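Side-chain contacts in ribosomal RNA small subunit methyltransferase Nep1 (Archaeoglobus fulgidus, PDB 3O7B), which probably methylates N1 of a specific pseudouridine in 16S ribosomal RNA during ribosome biogenesis, using S-adenosylmethionine as the methyl donor: residues Leu96-Pro101 with Phe105-His110; Val133-Lys138 with Thr151-Lys156; Glu183-Asp188 with Cys233-Val238. All coordinates share one frame; numbering follows the deposited sequence.

Contact 1 (Leu96-Pro101 with Phe105-His110)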
ATOM      1  N   LEU A  96       2.525   0.193  -5.663  1.00 11.54           N
ATOM      2  CA  LEU A  96       3.344   1.383  -5.762  1.00 12.27           C
ATOM      3  C   LEU A  96       4.271   1.322  -6.971  1.00 11.96           C
ATOM      4  O   LEU A  96       4.380   2.269  -7.738  1.00 12.81           O
ATOM      5  CB  LEU A  96       4.152   1.591  -4.489  1.00 12.64           C
ATOM      6  CG  LEU A  96       5.179   2.716  -4.537  1.00 13.26           C
ATOM      7  CD1 LEU A  96       4.524   4.061  -4.963  1.00 13.93           C
ATOM      8  CD2 LEU A  96       5.821   2.843  -3.197  1.00 14.14           C
ATOM      9  N   LEU A  97       4.983   0.206  -7.101  1.00 12.93           N
ATOM     10  CA  LEU A  97       5.939   0.084  -8.181  1.00 12.60           C
ATOM     11  C   LEU A  97       5.273   0.248  -9.554  1.00 12.34           C
ATOM     12  O   LEU A  97       5.765   0.992 -10.410  1.00 12.98           O
ATOM     13  CB  LEU A  97       6.632  -1.286  -8.080  1.00 13.51           C
ATOM     14  CG  LEU A  97       7.747  -1.458  -9.105  1.00 15.67           C
ATOM     15  CD1 LEU A  97       8.915  -0.484  -8.860  1.00 17.23           C
ATOM     16  CD2 LEU A  97       8.246  -2.882  -9.067  1.00 16.61           C
ATOM     17  N   LEU A  98       4.148  -0.432  -9.754  1.00 12.22           N
ATOM     18  CA  LEU A  98       3.499  -0.395 -11.054  1.00 12.64           C
ATOM     19  C   LEU A  98       2.842   0.961 -11.349  1.00 13.34           C
ATOM     20  O   LEU A  98       2.575   1.272 -12.519  1.00 14.82           O
ATOM     21  CB  LEU A  98       2.526  -1.551 -11.201  1.00 12.72           C
ATOM     22  CG  LEU A  98       3.179  -2.949 -11.228  1.00 15.49           C
ATOM     23  CD1 LEU A  98       2.121  -4.009 -10.954  1.00 17.28           C
ATOM     24  CD2 LEU A  98       3.817  -3.183 -12.563  1.00 17.44           C
ATOM     25  N   ASP A  99       2.617   1.754 -10.300  1.00 13.72           N
ATOM     26  CA  ASP A  99       2.101   3.135 -10.455  1.00 14.83           C
ATOM     27  C   ASP A  99       3.149   4.101 -11.022  1.00 15.65           C
ATOM     28  O   ASP A  99       2.823   5.226 -11.409  1.00 16.74           O
ATOM     29  CB  ASP A  99       1.635   3.689  -9.096  1.00 14.93           C
ATOM     30  CG  ASP A  99       0.297   3.103  -8.609  1.00 16.24           C
ATOM     31  OD1 ASP A  99      -0.443   2.427  -9.370  1.00 17.52           O
ATOM     32  OD2 ASP A  99      -0.025   3.337  -7.405  1.00 17.34           O
ATOM     33  N   SER A 100       4.418   3.703 -11.028  1.00 15.60           N
ATOM     34  CA  SER A 100       5.494   4.549 -11.562  1.00 17.38           C
ATOM     35  C   SER A 100       5.226   4.910 -13.024  1.00 17.87           C
ATOM     36  O   SER A 100       4.793   4.062 -13.808  1.00 18.01           O
ATOM     37  CB  SER A 100       6.848   3.830 -11.474  1.00 17.88           C
ATOM     38  OG  SER A 100       7.856   4.595 -12.135  1.00 19.58           O
ATOM     39  N   PRO A 101       5.516   6.169 -13.408  1.00 19.18           N
ATOM     40  CA  PRO A 101       5.390   6.494 -14.833  1.00 20.14           C
ATOM     41  C   PRO A 101       6.548   5.954 -15.694  1.00 21.10           C
ATOM     42  O   PRO A 101       6.482   6.001 -16.920  1.00 22.10           O
ATOM     43  CB  PRO A 101       5.387   8.022 -14.837  1.00 20.81           C
ATOM     44  CG  PRO A 101       6.231   8.381 -13.702  1.00 20.71           C
ATOM     45  CD  PRO A 101       5.924   7.342 -12.618  1.00 19.58           C
ATOM     46  N   PHE A 105      11.408  -1.046 -16.963  1.00 20.88           N
ATOM     47  CA  PHE A 105      11.751  -2.197 -16.154  1.00 19.16           C
ATOM     48  C   PHE A 105      10.697  -3.289 -16.202  1.00 18.32           C
ATOM     49  O   PHE A 105       9.514  -3.055 -16.485  1.00 17.64           O
ATOM     50  CB  PHE A 105      12.081  -1.792 -14.706  1.00 18.52           C
ATOM     51  CG  PHE A 105      10.935  -1.133 -13.960  1.00 18.33           C
ATOM     52  CD1 PHE A 105       9.990  -1.902 -13.289  1.00 18.31           C
ATOM     53  CD2 PHE A 105      10.855   0.258 -13.879  1.00 19.02           C
ATOM     54  CE1 PHE A 105       8.955  -1.290 -12.574  1.00 18.82           C
ATOM     55  CE2 PHE A 105       9.831   0.881 -13.161  1.00 19.13           C
ATOM     56  CZ  PHE A 105       8.874   0.107 -12.522  1.00 18.65           C
ATOM     57  N   GLU A 106      11.158  -4.501 -15.957  1.00 16.63           N
ATOM     58  CA  GLU A 106      10.306  -5.659 -15.755  1.00 16.92           C
ATOM     59  C   GLU A 106      10.086  -5.873 -14.263  1.00 14.82           C
ATOM     60  O   GLU A 106      10.854  -5.360 -13.442  1.00 14.16           O
ATOM     61  CB  GLU A 106      10.937  -6.928 -16.336  1.00 17.12           C
ATOM     62  CG  GLU A 106      11.013  -7.025 -17.847  1.00 21.09           C
ATOM     63  CD  GLU A 106      11.408  -8.441 -18.282  1.00 21.52           C
ATOM     64  OE1 GLU A 106      12.572  -8.872 -18.043  1.00 24.15           O
ATOM     65  OE2 GLU A 106      10.548  -9.149 -18.847  1.00 26.37           O
ATOM     66  N   VAL A 107       9.060  -6.653 -13.931  1.00 14.18           N
ATOM     67  CA  VAL A 107       8.675  -6.951 -12.556  1.00 13.81           C
ATOM     68  C   VAL A 107       8.480  -8.434 -12.345  1.00 13.39           C
ATOM     69  O   VAL A 107       7.752  -9.096 -13.101  1.00 13.79           O
ATOM     70  CB  VAL A 107       7.361  -6.211 -12.184  1.00 13.80           C
ATOM     71  CG1 VAL A 107       6.912  -6.568 -10.776  1.00 14.89           C
ATOM     72  CG2 VAL A 107       7.569  -4.731 -12.320  1.00 15.83           C
ATOM     73  N   TYR A 108       9.152  -8.972 -11.325  1.00 12.33           N
ATOM     74  CA  TYR A 108       9.016 -10.360 -10.950  1.00 11.92           C
ATOM     75  C   TYR A 108       8.722 -10.510  -9.483  1.00 11.43           C
ATOM     76  O   TYR A 108       9.155  -9.679  -8.666  1.00 11.70           O
ATOM     77  CB  TYR A 108      10.320 -11.134 -11.222  1.00 13.64           C
ATOM     78  CG  TYR A 108      10.711 -11.200 -12.673  1.00 14.63           C
ATOM     79  CD1 TYR A 108      10.263 -12.247 -13.469  1.00 15.21           C
ATOM     80  CD2 TYR A 108      11.494 -10.213 -13.252  1.00 15.48           C
ATOM     81  CE1 TYR A 108      10.621 -12.331 -14.805  1.00 17.85           C
ATOM     82  CE2 TYR A 108      11.863 -10.295 -14.596  1.00 17.24           C
ATOM     83  CZ  TYR A 108      11.410 -11.363 -15.355  1.00 18.92           C
ATOM     84  OH  TYR A 108      11.740 -11.482 -16.699  1.00 23.01           O
ATOM     85  N   VAL A 109       8.024 -11.587  -9.150  1.00 11.83           N
ATOM     86  CA  VAL A 109       7.796 -11.961  -7.771  1.00 12.46           C
ATOM     87  C   VAL A 109       8.349 -13.375  -7.597  1.00 13.21           C
ATOM     88  O   VAL A 109       7.967 -14.290  -8.331  1.00 13.97           O
ATOM     89  CB  VAL A 109       6.291 -11.920  -7.406  1.00 13.11           C
ATOM     90  CG1 VAL A 109       6.064 -12.433  -5.977  1.00 13.49           C
ATOM     91  CG2 VAL A 109       5.743 -10.506  -7.550  1.00 13.77           C
ATOM     92  N   HIS A 110       9.290 -13.534  -6.666  1.00 12.81           N
ATOM     93  CA  HIS A 110       9.803 -14.830  -6.268  1.00 12.69           C
ATOM     94  C   HIS A 110       9.107 -15.171  -4.966  1.00 13.15           C
ATOM     95  O   HIS A 110       9.112 -14.352  -4.032  1.00 13.18           O
ATOM     96  CB  HIS A 110      11.327 -14.691  -6.120  1.00 12.95           C
ATOM     97  CG  HIS A 110      11.977 -15.697  -5.227  1.00 13.82           C
ATOM     98  ND1 HIS A 110      12.416 -16.938  -5.653  1.00 17.58           N
ATOM     99  CD2 HIS A 110      12.328 -15.590  -3.925  1.00 11.45           C
ATOM    100  CE1 HIS A 110      12.994 -17.554  -4.632  1.00 13.25           C
ATOM    101  NE2 HIS A 110      12.952 -16.761  -3.575  1.00 18.13           N
TER

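Contact 2 (Val133-Lys138 with Thr151-Lys156)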
ATOM      1  N   VAL A 133      -6.313 -10.826  -3.531  1.00 13.11           N
ATOM      2  CA  VAL A 133      -6.233 -12.202  -3.069  1.00 14.25           C
ATOM      3  C   VAL A 133      -6.963 -13.122  -4.051  1.00 14.05           C
ATOM      4  O   VAL A 133      -6.440 -14.176  -4.417  1.00 14.03           O
ATOM      5  CB  VAL A 133      -6.790 -12.340  -1.639  1.00 14.38           C
ATOM      6  CG1 VAL A 133      -7.052 -13.821  -1.278  1.00 16.00           C
ATOM      7  CG2 VAL A 133      -5.826 -11.686  -0.659  1.00 14.66           C
ATOM      8  N   GLY A 134      -8.141 -12.728  -4.514  1.00 13.65           N
ATOM      9  CA  GLY A 134      -8.878 -13.555  -5.463  1.00 14.53           C
ATOM     10  C   GLY A 134      -8.130 -13.719  -6.765  1.00 13.97           C
ATOM     11  O   GLY A 134      -8.132 -14.811  -7.364  1.00 15.40           O
ATOM     12  N   LEU A 135      -7.474 -12.664  -7.219  1.00 13.57           N
ATOM     13  CA  LEU A 135      -6.703 -12.731  -8.459  1.00 13.11           C
ATOM     14  C   LEU A 135      -5.487 -13.656  -8.290  1.00 13.99           C
ATOM     15  O   LEU A 135      -5.162 -14.443  -9.181  1.00 13.85           O
ATOM     16  CB  LEU A 135      -6.267 -11.332  -8.902  1.00 13.76           C
ATOM     17  CG  LEU A 135      -5.514 -11.284 -10.233  1.00 15.58           C
ATOM     18  CD1 LEU A 135      -6.427 -11.677 -11.399  1.00 17.96           C
ATOM     19  CD2 LEU A 135      -4.954  -9.912 -10.452  1.00 16.76           C
ATOM     20  N   MET A 136      -4.836 -13.592  -7.138  1.00 13.56           N
ATOM     21  CA  MET A 136      -3.721 -14.502  -6.857  1.00 13.98           C
ATOM     22  C   MET A 136      -4.177 -15.945  -6.785  1.00 13.28           C
ATOM     23  O   MET A 136      -3.488 -16.838  -7.302  1.00 13.86           O
ATOM     24  CB  MET A 136      -3.004 -14.106  -5.569  1.00 13.66           C
ATOM     25  CG  MET A 136      -2.262 -12.781  -5.649  1.00 15.30           C
ATOM     26  SD  MET A 136      -0.983 -12.701  -6.922  1.00 17.22           S
ATOM     27  CE  MET A 136      -1.893 -11.972  -8.280  1.00 19.02           C
ATOM     28  N   GLU A 137      -5.334 -16.194  -6.183  1.00 13.87           N
ATOM     29  CA  GLU A 137      -5.906 -17.557  -6.190  1.00 14.05           C
ATOM     30  C   GLU A 137      -6.138 -18.051  -7.615  1.00 14.54           C
ATOM     31  O   GLU A 137      -5.806 -19.209  -7.954  1.00 15.07           O
ATOM     32  CB  GLU A 137      -7.187 -17.605  -5.362  1.00 14.96           C
ATOM     33  CG  GLU A 137      -6.876 -17.444  -3.874  1.00 15.76           C
ATOM     34  CD  GLU A 137      -8.084 -17.182  -2.990  1.00 17.73           C
ATOM     35  OE1 GLU A 137      -9.191 -16.980  -3.534  1.00 19.87           O
ATOM     36  OE2 GLU A 137      -7.926 -17.177  -1.751  1.00 17.59           O
ATOM     37  N   LYS A 138      -6.685 -17.188  -8.461  1.00 13.70           N
ATOM     38  CA  LYS A 138      -6.898 -17.546  -9.858  1.00 14.46           C
ATOM     39  C   LYS A 138      -5.566 -17.813 -10.569  1.00 14.70           C
ATOM     40  O   LYS A 138      -5.444 -18.766 -11.344  1.00 15.71           O
ATOM     41  CB  LYS A 138      -7.677 -16.441 -10.571  1.00 15.02           C
ATOM     42  CG  LYS A 138      -8.013 -16.774 -12.018  1.00 16.66           C
ATOM     43  CD  LYS A 138      -8.768 -15.641 -12.679  1.00 18.71           C
ATOM     44  CE  LYS A 138      -9.243 -16.077 -14.056  1.00 20.00           C
ATOM     45  NZ  LYS A 138     -10.102 -15.021 -14.663  1.00 21.32           N
ATOM     46  N   THR A 151      -0.295 -11.734 -22.257  1.00 17.17           N
ATOM     47  CA  THR A 151      -0.108 -12.207 -20.898  1.00 16.79           C
ATOM     48  C   THR A 151       0.122 -11.032 -19.956  1.00 15.86           C
ATOM     49  O   THR A 151       0.936 -10.151 -20.227  1.00 15.48           O
ATOM     50  CB  THR A 151       1.061 -13.200 -20.827  1.00 17.49           C
ATOM     51  OG1 THR A 151       0.768 -14.308 -21.688  1.00 20.42           O
ATOM     52  CG2 THR A 151       1.207 -13.717 -19.412  1.00 17.79           C
ATOM     53  N   LEU A 152      -0.653 -11.007 -18.875  1.00 14.31           N
ATOM     54  CA  LEU A 152      -0.522  -9.991 -17.829  1.00 14.33           C
ATOM     55  C   LEU A 152       0.296 -10.485 -16.636  1.00 13.85           C
ATOM     56  O   LEU A 152       1.123  -9.738 -16.090  1.00 14.72           O
ATOM     57  CB  LEU A 152      -1.903  -9.532 -17.337  1.00 14.67           C
ATOM     58  CG  LEU A 152      -2.783  -8.823 -18.367  1.00 15.63           C
ATOM     59  CD1 LEU A 152      -4.116  -8.442 -17.704  1.00 17.23           C
ATOM     60  CD2 LEU A 152      -2.111  -7.596 -18.955  1.00 17.70           C
ATOM     61  N   ILE A 153       0.049 -11.725 -16.225  1.00 13.14           N
ATOM     62  CA  ILE A 153       0.756 -12.323 -15.095  1.00 13.81           C
ATOM     63  C   ILE A 153       0.896 -13.795 -15.387  1.00 13.89           C
ATOM     64  O   ILE A 153      -0.050 -14.416 -15.833  1.00 14.01           O
ATOM     65  CB  ILE A 153      -0.014 -12.170 -13.763  1.00 13.47           C
ATOM     66  CG1 ILE A 153      -0.554 -10.742 -13.570  1.00 13.82           C
ATOM     67  CG2 ILE A 153       0.885 -12.626 -12.590  1.00 13.49           C
ATOM     68  CD1 ILE A 153      -1.483 -10.596 -12.332  1.00 14.86           C
ATOM     69  N   GLU A 154       2.080 -14.366 -15.148  0.50 13.87           N
ATOM     70  CA  GLU A 154       2.289 -15.793 -15.422  0.50 14.90           C
ATOM     71  C   GLU A 154       3.433 -16.395 -14.618  0.50 14.28           C
ATOM     72  O   GLU A 154       4.470 -15.744 -14.459  0.50 14.40           O
ATOM     73  CB  GLU A 154       2.591 -15.996 -16.911  0.50 14.93           C
ATOM     74  CG  GLU A 154       2.523 -17.446 -17.350  0.50 17.04           C
ATOM     75  CD  GLU A 154       2.770 -17.638 -18.834  0.50 17.20           C
ATOM     76  OE1 GLU A 154       3.598 -16.906 -19.421  0.50 18.79           O
ATOM     77  OE2 GLU A 154       2.128 -18.540 -19.413  0.50 21.11           O
ATOM     78  N   PHE A 155       3.252 -17.631 -14.141  1.00 14.32           N
ATOM     79  CA  PHE A 155       4.380 -18.398 -13.582  1.00 15.35           C
ATOM     80  C   PHE A 155       5.351 -18.722 -14.700  1.00 16.71           C
ATOM     81  O   PHE A 155       4.935 -19.087 -15.812  1.00 17.31           O
ATOM     82  CB  PHE A 155       3.915 -19.694 -12.944  1.00 16.06           C
ATOM     83  CG  PHE A 155       3.252 -19.508 -11.624  1.00 16.03           C
ATOM     84  CD1 PHE A 155       4.003 -19.438 -10.464  1.00 17.62           C
ATOM     85  CD2 PHE A 155       1.862 -19.367 -11.535  1.00 18.92           C
ATOM     86  CE1 PHE A 155       3.387 -19.267  -9.220  1.00 18.27           C
ATOM     87  CE2 PHE A 155       1.239 -19.200 -10.300  1.00 18.99           C
ATOM     88  CZ  PHE A 155       1.992 -19.138  -9.149  1.00 18.82           C
ATOM     89  N   LYS A 156       6.647 -18.595 -14.414  1.00 16.73           N
ATOM     90  CA  LYS A 156       7.669 -18.983 -15.387  1.00 17.93           C
ATOM     91  C   LYS A 156       8.398 -20.235 -14.916  1.00 17.84           C
ATOM     92  O   LYS A 156       8.705 -20.361 -13.723  1.00 17.37           O
ATOM     93  CB  LYS A 156       8.676 -17.854 -15.612  1.00 18.25           C
ATOM     94  CG  LYS A 156       8.072 -16.547 -16.119  1.00 21.53           C
ATOM     95  CD  LYS A 156       7.393 -16.678 -17.479  1.00 26.83           C
ATOM     96  CE  LYS A 156       7.260 -15.304 -18.120  1.00 29.73           C
ATOM     97  NZ  LYS A 156       6.765 -15.368 -19.524  1.00 33.80           N
TER

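Contact 3 (Glu183-Asp188 with Cys233-Val238)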
ATOM      1  N   GLU A 183      25.706   5.651  -9.356  1.00 42.73           N
ATOM      2  CA  GLU A 183      26.618   4.562  -9.702  1.00 43.12           C
ATOM      3  C   GLU A 183      25.902   3.211  -9.658  1.00 42.88           C
ATOM      4  O   GLU A 183      26.098   2.374 -10.546  1.00 43.01           O
ATOM      5  CB  GLU A 183      27.843   4.549  -8.777  1.00 43.34           C
ATOM      6  CG  GLU A 183      28.535   5.910  -8.599  1.00 44.88           C
ATOM      7  CD  GLU A 183      28.920   6.575  -9.917  1.00 46.79           C
ATOM      8  OE1 GLU A 183      29.552   5.911 -10.772  1.00 47.22           O
ATOM      9  OE2 GLU A 183      28.595   7.771 -10.091  1.00 47.88           O
ATOM     10  N   LEU A 184      25.078   3.013  -8.628  1.00 42.55           N
ATOM     11  CA  LEU A 184      24.352   1.756  -8.412  1.00 42.40           C
ATOM     12  C   LEU A 184      23.370   1.437  -9.527  1.00 42.33           C
ATOM     13  O   LEU A 184      23.325   0.314 -10.030  1.00 42.00           O
ATOM     14  CB  LEU A 184      23.567   1.811  -7.104  1.00 42.23           C
ATOM     15  CG  LEU A 184      24.215   1.511  -5.760  1.00 42.44           C
ATOM     16  CD1 LEU A 184      23.130   1.525  -4.692  1.00 41.05           C
ATOM     17  CD2 LEU A 184      24.942   0.178  -5.764  1.00 42.01           C
ATOM     18  N   LEU A 185      22.580   2.442  -9.891  1.00 42.37           N
ATOM     19  CA  LEU A 185      21.505   2.281 -10.862  1.00 42.51           C
ATOM     20  C   LEU A 185      21.964   2.766 -12.234  1.00 42.47           C
ATOM     21  O   LEU A 185      21.258   3.514 -12.914  1.00 42.94           O
ATOM     22  CB  LEU A 185      20.249   3.020 -10.389  1.00 42.34           C
ATOM     23  CG  LEU A 185      19.879   2.890  -8.904  1.00 42.23           C
ATOM     24  CD1 LEU A 185      18.844   3.926  -8.542  1.00 43.01           C
ATOM     25  CD2 LEU A 185      19.399   1.491  -8.515  1.00 42.04           C
ATOM     26  N   ASP A 186      23.152   2.334 -12.622  1.00 42.05           N
ATOM     27  CA  ASP A 186      23.709   2.665 -13.899  1.00 41.65           C
ATOM     28  C   ASP A 186      23.054   1.792 -14.942  1.00 40.55           C
ATOM     29  O   ASP A 186      21.972   2.110 -15.360  1.00 41.05           O
ATOM     30  CB  ASP A 186      25.216   2.459 -13.918  1.00 42.26           C
ATOM     31  CG  ASP A 186      25.936   3.392 -14.908  1.00 44.15           C
ATOM     32  OD1 ASP A 186      25.244   4.189 -15.542  1.00 46.23           O
ATOM     33  OD2 ASP A 186      27.186   3.343 -15.064  1.00 46.35           O
ATOM     34  N   GLY A 187      23.724   0.714 -15.363  1.00 38.87           N
ATOM     35  CA  GLY A 187      23.265  -0.144 -16.468  1.00 36.00           C
ATOM     36  C   GLY A 187      22.010  -0.944 -16.148  1.00 33.73           C
ATOM     37  O   GLY A 187      21.137  -0.477 -15.416  1.00 34.05           O
ATOM     38  N   ASP A 188      21.921  -2.148 -16.708  1.00 31.33           N
ATOM     39  CA  ASP A 188      20.812  -3.055 -16.413  1.00 28.42           C
ATOM     40  C   ASP A 188      20.971  -3.590 -14.991  1.00 25.89           C
ATOM     41  O   ASP A 188      21.946  -4.286 -14.707  1.00 25.14           O
ATOM     42  CB  ASP A 188      20.804  -4.237 -17.392  1.00 28.84           C
ATOM     43  CG  ASP A 188      20.574  -3.817 -18.841  1.00 29.69           C
ATOM     44  OD1 ASP A 188      20.134  -2.667 -19.082  1.00 28.93           O
ATOM     45  OD2 ASP A 188      20.835  -4.658 -19.736  1.00 31.35           O
ATOM     46  N   CYS A 233      12.096   5.875  -5.873  1.00 18.98           N
ATOM     47  CA  CYS A 233      12.396   7.294  -6.038  1.00 19.71           C
ATOM     48  C   CYS A 233      13.819   7.550  -6.538  1.00 19.06           C
ATOM     49  O   CYS A 233      14.020   8.402  -7.407  1.00 19.08           O
ATOM     50  CB  CYS A 233      12.189   8.022  -4.735  1.00 20.28           C
ATOM     51  SG  CYS A 233      12.400   9.783  -4.936  1.00 27.59           S
ATOM     52  N   GLU A 234      14.792   6.827  -5.977  1.00 18.24           N
ATOM     53  CA  GLU A 234      16.195   6.964  -6.412  1.00 18.77           C
ATOM     54  C   GLU A 234      16.364   6.492  -7.855  1.00 18.02           C
ATOM     55  O   GLU A 234      17.096   7.088  -8.656  1.00 18.23           O
ATOM     56  CB  GLU A 234      17.142   6.183  -5.497  1.00 19.65           C
ATOM     57  CG  GLU A 234      17.160   6.660  -4.045  1.00 23.92           C
ATOM     58  CD  GLU A 234      17.914   7.967  -3.815  1.00 28.64           C
ATOM     59  OE1 GLU A 234      18.465   8.561  -4.769  1.00 31.00           O
ATOM     60  OE2 GLU A 234      17.961   8.402  -2.649  1.00 32.12           O
ATOM     61  N   TYR A 235      15.673   5.410  -8.184  1.00 17.12           N
ATOM     62  CA  TYR A 235      15.694   4.856  -9.529  1.00 17.55           C
ATOM     63  C   TYR A 235      15.171   5.853 -10.549  1.00 18.20           C
ATOM     64  O   TYR A 235      15.791   6.084 -11.591  1.00 18.28           O
ATOM     65  CB  TYR A 235      14.884   3.565  -9.525  1.00 17.48           C
ATOM     66  CG  TYR A 235      14.852   2.820 -10.822  1.00 18.13           C
ATOM     67  CD1 TYR A 235      15.770   1.800 -11.087  1.00 18.93           C
ATOM     68  CD2 TYR A 235      13.869   3.089 -11.766  1.00 18.93           C
ATOM     69  CE1 TYR A 235      15.713   1.083 -12.285  1.00 20.18           C
ATOM     70  CE2 TYR A 235      13.799   2.395 -12.960  1.00 20.42           C
ATOM     71  CZ  TYR A 235      14.719   1.393 -13.218  1.00 20.21           C
ATOM     72  OH  TYR A 235      14.637   0.727 -14.428  1.00 22.21           O
ATOM     73  N   GLU A 236      14.026   6.461 -10.252  1.00 18.65           N
ATOM     74  CA  GLU A 236      13.453   7.471 -11.137  1.00 19.58           C
ATOM     75  C   GLU A 236      14.345   8.712 -11.254  1.00 20.80           C
ATOM     76  O   GLU A 236      14.486   9.251 -12.347  1.00 20.99           O
ATOM     77  CB  GLU A 236      12.062   7.878 -10.654  1.00 18.87           C
ATOM     78  CG  GLU A 236      11.039   6.798 -10.753  1.00 18.00           C
ATOM     79  CD  GLU A 236       9.678   7.253 -10.289  1.00 20.45           C
ATOM     80  OE1 GLU A 236       9.608   8.268  -9.570  1.00 23.95           O
ATOM     81  OE2 GLU A 236       8.695   6.588 -10.645  1.00 21.26           O
ATOM     82  N   ARG A 237      14.935   9.153 -10.140  1.00 22.05           N
ATOM     83  CA  ARG A 237      15.867  10.308 -10.168  1.00 24.38           C
ATOM     84  C   ARG A 237      16.945  10.126 -11.227  1.00 25.13           C
ATOM     85  O   ARG A 237      17.228  11.038 -12.019  1.00 25.53           O
ATOM     86  CB  ARG A 237      16.567  10.503  -8.827  1.00 24.92           C
ATOM     87  CG  ARG A 237      15.757  11.162  -7.736  1.00 29.11           C
ATOM     88  CD  ARG A 237      16.699  11.723  -6.664  1.00 34.31           C
ATOM     89  NE  ARG A 237      16.324  11.266  -5.329  1.00 37.67           N
ATOM     90  CZ  ARG A 237      17.130  11.277  -4.265  0.50 38.89           C
ATOM     91  NH1 ARG A 237      18.382  11.721  -4.366  1.00 40.03           N
ATOM     92  NH2 ARG A 237      16.690  10.827  -3.096  1.00 39.78           N
ATOM     93  N   VAL A 238      17.553   8.943 -11.226  1.00 25.68           N
ATOM     94  CA  VAL A 238      18.666   8.630 -12.119  1.00 27.24           C
ATOM     95  C   VAL A 238      18.210   8.395 -13.557  1.00 28.73           C
ATOM     96  O   VAL A 238      18.862   8.864 -14.495  1.00 29.17           O
ATOM     97  CB  VAL A 238      19.457   7.377 -11.602  1.00 26.77           C
ATOM     98  CG1 VAL A 238      20.436   6.852 -12.648  1.00 27.59           C
ATOM     99  CG2 VAL A 238      20.177   7.681 -10.297  1.00 26.71           C
TER

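Contact 1 (Leu96-Pro101 with Phe105-His110)
L98 and V107 mark the closest backbone approach between the C-terminal part of helix 87-98 and strand 105-111, with their CA atoms 8.5 Å apart, and the interval is bridged mainly by side chains. L97 does most of the bridging. With CG anti to the backbone N (chi1 -175°), its branches reach toward the strand, and the leucine and F105 run past each other in opposite directions. CG of L97 lies 3.7 Å from CE1 of F105, while CD1 of L97 is 3.7 Å from F105 CZ, an oblique approach to the ring. The ring is brought there by a chi1 of 62°, which sets F105 CG between its own backbone N and carbonyl carbon. At the ring edge and in its plane lies the carbonyl O of L97, 3.9 Å from CZ of F105. The arrangement belongs to a beta-alpha-beta crossover: helix 87-98 is the last helix between the parallel neighbours 28-35 and 105-111, and L97 also packs on F30 and F32 of the former. CD2 of L97 meets CG2 of V107 tip to tip at 3.8 Å. Replacing L97 by an alanine removes both branches, which is likely to leave a gap beside V107 and let the F105 ring shift. CD2 of L98 approaches the same V107 CG2 from another direction, at 4.1 Å. Further along the segment, S100 brings OG to the F105 ring edge, 4.3 Å from CE2, while this OG is hydrogen-bonded to the E236 carboxylate and accepts the backbone N-H of L102.

Contact 2 (Val133-Lys138 with Thr151-Lys156)
I153 points its CD1 methyl straight at L135, and the two side chains meet tip to tip, CD2 of L135 lying 4.0 Å from CD1 of I153. I153 holds CD1 at the far end of an outstretched chain (chi2 173°), and a branch of L135 comes off the helix toward the strand to meet it. M136 offers a second, looser touch, its terminal CE coming to 4.3 Å from the same I153 CD1. Rotation about the CG-SD bond (chi3 94°) brings that methyl round to the isoleucine. One methyl of the strand is thus shared by two consecutive residues of the helix, while the backbones stay well apart, 9.6 Å between the CA atoms of M136 and I153. The contact is small and purely apolar. L152 and I153 form a classic beta bulge opposite I145, where the strand turns a corner. Around the contact, I145 of the outermost strand 144-147 touches both L135 and I153, and I117 of strand 116-119 meets I153 from the other neighbouring strand. L139, one turn beyond L135 on helix 129-142, also touches I153, so that the contact lies in the apolar layer between this helix and the sheet.

Contact 3 (Glu183-Asp188 with Cys233-Val238)
L185 lays its CD1 methyl on the backbone of helix 224-239, 3.4 Å from CA of Y235 and 3.6 Å from the carbonyl O of E234. So close an approach to main-chain atoms makes this a tight fit of a leucine against a helix surface, with CB of Y235 also near, 4.1 Å from L185 CD1. The other branch, CD2, lies at the edge of the Y235 ring, near its plane. That ring is held from beyond the contact: its OH is hydrogen-bonded to D104 and F30 meets it edge-to-face. One turn along the helix, V238 brings CG1 to 3.4 Å from the carbonyl O of L185, a van der Waals touch at the point where the chain leaves helix 181-184. Of the E234 side chain, CB is the part that comes near; the rest bends away at chi2 (-75°) to a salt bridge in which OE2 lies 2.8 Å from NH2 of R237, and OE1 sits above the guanidinium plane. The helix also faces the second subunit, where C233 is disulfide-bonded to C233 of that chain. The arrangement fits the SPOUT fold, in which helices at the knotted cofactor-binding region form the dimer interface; here F172, a binding residue for S-adenosylmethionine, has its side chain about 5 Å from that of L185.

Overall arrangement
Contacts 1 and 3 adjoin, with centres 15 Å apart: OG of S100 lies 2.6 Å from OE2 of E236, a probable hydrogen bond, and CB of F105 packs on OH of Y235 at 3.6 Å. Both also touch the second subunit. Contact 2 reaches the same sheet as contact 1 but comes no closer to it than about 5 Å between nearest atoms; the centres of contacts 2 and 3 are 29 Å apart. Bound S-adenosylhomocysteine lies about 13 Å from the side chain of L97 and about 11 Å from that of E234. Contact 2 is nearer a predicted rRNA-interacting residue, the side chain of M136 being about 12 Å from that of R86.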